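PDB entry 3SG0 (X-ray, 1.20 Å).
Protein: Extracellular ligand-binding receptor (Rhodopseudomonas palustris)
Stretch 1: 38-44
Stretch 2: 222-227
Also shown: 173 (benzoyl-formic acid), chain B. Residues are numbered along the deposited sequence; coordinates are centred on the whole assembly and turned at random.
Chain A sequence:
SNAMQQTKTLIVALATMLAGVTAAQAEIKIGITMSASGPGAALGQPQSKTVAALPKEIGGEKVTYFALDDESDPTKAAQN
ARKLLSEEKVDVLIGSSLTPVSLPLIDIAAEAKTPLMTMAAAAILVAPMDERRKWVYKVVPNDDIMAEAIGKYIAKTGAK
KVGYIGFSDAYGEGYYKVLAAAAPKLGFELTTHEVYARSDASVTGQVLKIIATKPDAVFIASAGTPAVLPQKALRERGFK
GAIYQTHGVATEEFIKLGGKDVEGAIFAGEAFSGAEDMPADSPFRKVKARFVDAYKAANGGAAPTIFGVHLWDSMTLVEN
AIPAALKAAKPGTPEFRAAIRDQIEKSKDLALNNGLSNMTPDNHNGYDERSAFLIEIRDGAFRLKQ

Stretch 1 (38-44) GPGAALG
Stretch 2, residues 222-227: SAGTPA

Contact between 38-44 and 222-227 is small, burying 216 Å² summed over both sides, and no direct hydrogen bond crosses it; packing and two bridging waters join the segments. The register is fixed by two CA-CA separations, 6.9 Å for P39-P226 and 5.2 Å for A42-G224. Stretch 1 begins with a type I turn from G38 to A41, P39 at phi/psi -69/-10 and G40 at -88/5, closed by A41 N to G38 O at 3.0 Å, then enters a helix at A41. In stretch 2, A223 is extended (-158/150), G224 lies at 69/-163, and a 3-10 segment covers 225-227, with A227 N bonded to G224 O at 3.1 Å.

P39, A42 and L43 (39, 37 and 35 Å²) supply all of the covered area on their side. P39, its ring C-gamma endo, sets CB 4.2 Å from CG of P226, whose ring is C-gamma exo; P39 O also lies 3.7 Å from P226 CD. A42 directs its CB toward stretch 2, reaching G224 CA and T225 N, each at 4.1 Å, so the methyl fills the close approach of the backbones. L43 leaves sideways, but chi1 -62° (m) and chi2 81° (p) bring CD1 to 3.8 Å from G224 CA. Glycine suits position 224 on two counts: its phi is positive, and an ideal CB would sit 3.2 Å from L43 CD1.

Water 1 donates to P39 O (2.8 Å) and accepts from A42 N (3.0 Å) and T225 N (3.2 Å). Water 2 donates to P39 O and to A223 O, both at 2.9 Å. P39 O thus serves both bridges. Beyond the interface, L43 CD2 approaches benzoyl-formic acid C2D at 3.6 Å and A223 CB its O2 at 3.0 Å, so both stretches touch the ligand.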

# COMPACT_ATOMS: atom_id res chain seq x y z
N GLY A 38 -0.68 13.22 10.19
CA GLY A 38 0.71 13.24 9.74
C GLY A 38 0.78 13.13 8.23
O GLY A 38 -0.24 13.16 7.55
N PRO A 39 1.99 12.98 7.69
CA PRO A 39 2.13 12.96 6.23
C PRO A 39 1.54 11.72 5.56
O PRO A 39 1.43 11.68 4.33
CB PRO A 39 3.64 13.03 6.01
CG PRO A 39 4.24 12.53 7.28
CD PRO A 39 3.30 13.00 8.37
N GLY A 40 1.15 10.72 6.35
CA GLY A 40 0.46 9.56 5.82
C GLY A 40 -1.05 9.70 5.76
O GLY A 40 -1.71 8.73 5.39
N ALA A 41 -1.60 10.87 6.09
CA ALA A 41 -3.05 11.02 6.26
C ALA A 41 -3.88 10.61 5.05
O ALA A 41 -4.99 10.09 5.22
CB ALA A 41 -3.40 12.45 6.68
N ALA A 42 -3.40 10.86 3.84
CA ALA A 42 -4.18 10.49 2.66
C ALA A 42 -4.28 8.97 2.50
O ALA A 42 -5.10 8.47 1.72
CB ALA A 42 -3.62 11.12 1.41
N LEU A 43 -3.44 8.24 3.23
CA LEU A 43 -3.51 6.78 3.27
C LEU A 43 -4.32 6.32 4.48
O LEU A 43 -5.22 5.48 4.36
CB LEU A 43 -2.11 6.14 3.27
CG LEU A 43 -1.24 6.40 2.04
CD1 LEU A 43 -0.53 7.76 2.09
CD2 LEU A 43 -0.21 5.29 1.86
N GLY A 44 -4.02 6.86 5.66
CA GLY A 44 -4.67 6.38 6.87
C GLY A 44 -6.08 6.86 7.11
O GLY A 44 -6.87 6.16 7.74
N SER A 222 7.17 8.46 -4.04
CA SER A 222 6.52 9.19 -2.97
C SER A 222 5.12 8.61 -2.73
O SER A 222 4.71 7.66 -3.41
CB SER A 222 6.46 10.67 -3.34
OG SER A 222 5.91 11.46 -2.31
N ALA A 223 4.39 9.17 -1.78
CA ALA A 223 3.06 8.66 -1.46
C ALA A 223 2.24 9.73 -0.77
O ALA A 223 2.78 10.57 -0.04
CB ALA A 223 3.15 7.43 -0.59
N GLY A 224 0.93 9.67 -0.97
CA GLY A 224 0.03 10.63 -0.35
C GLY A 224 0.18 12.02 -0.92
O GLY A 224 0.76 12.23 -1.99
N THR A 225 -0.33 13.00 -0.18
CA THR A 225 -0.26 14.37 -0.66
C THR A 225 1.17 14.93 -0.79
O THR A 225 1.38 15.80 -1.62
CB THR A 225 -1.21 15.31 0.11
OG1 THR A 225 -1.03 15.12 1.52
CG2 THR A 225 -2.65 14.98 -0.24
N PRO A 226 2.15 14.43 -0.00
CA PRO A 226 3.52 14.91 -0.23
C PRO A 226 4.07 14.64 -1.63
O PRO A 226 5.07 15.23 -2.01
CB PRO A 226 4.34 14.14 0.81
CG PRO A 226 3.38 13.94 1.93
CD PRO A 226 2.06 13.65 1.24
N ALA A 227 3.45 13.72 -2.38
CA ALA A 227 3.93 13.40 -3.73
C ALA A 227 3.67 14.52 -4.74
O ALA A 227 4.27 14.54 -5.82
CB ALA A 227 3.30 12.11 -4.22
O1B 173 B . 4.53 1.94 2.19
C1 173 B . 4.51 3.14 2.27
O1A 173 B . 5.39 3.86 3.07
C2 173 B . 3.68 3.95 1.32
O2 173 B . 3.86 5.13 1.21
C1G 173 B . 2.60 3.23 0.57
C2D 173 B . 1.69 2.27 1.32
C2E 173 B . 0.61 1.52 0.58
C3 173 B . 0.45 1.73 -0.93
C1E 173 B . 1.39 2.70 -1.66
C1D 173 B . 2.47 3.47 -0.92
O HOH W 1 -0.86 12.16 2.81
O HOH W 2 3.15 9.90 2.77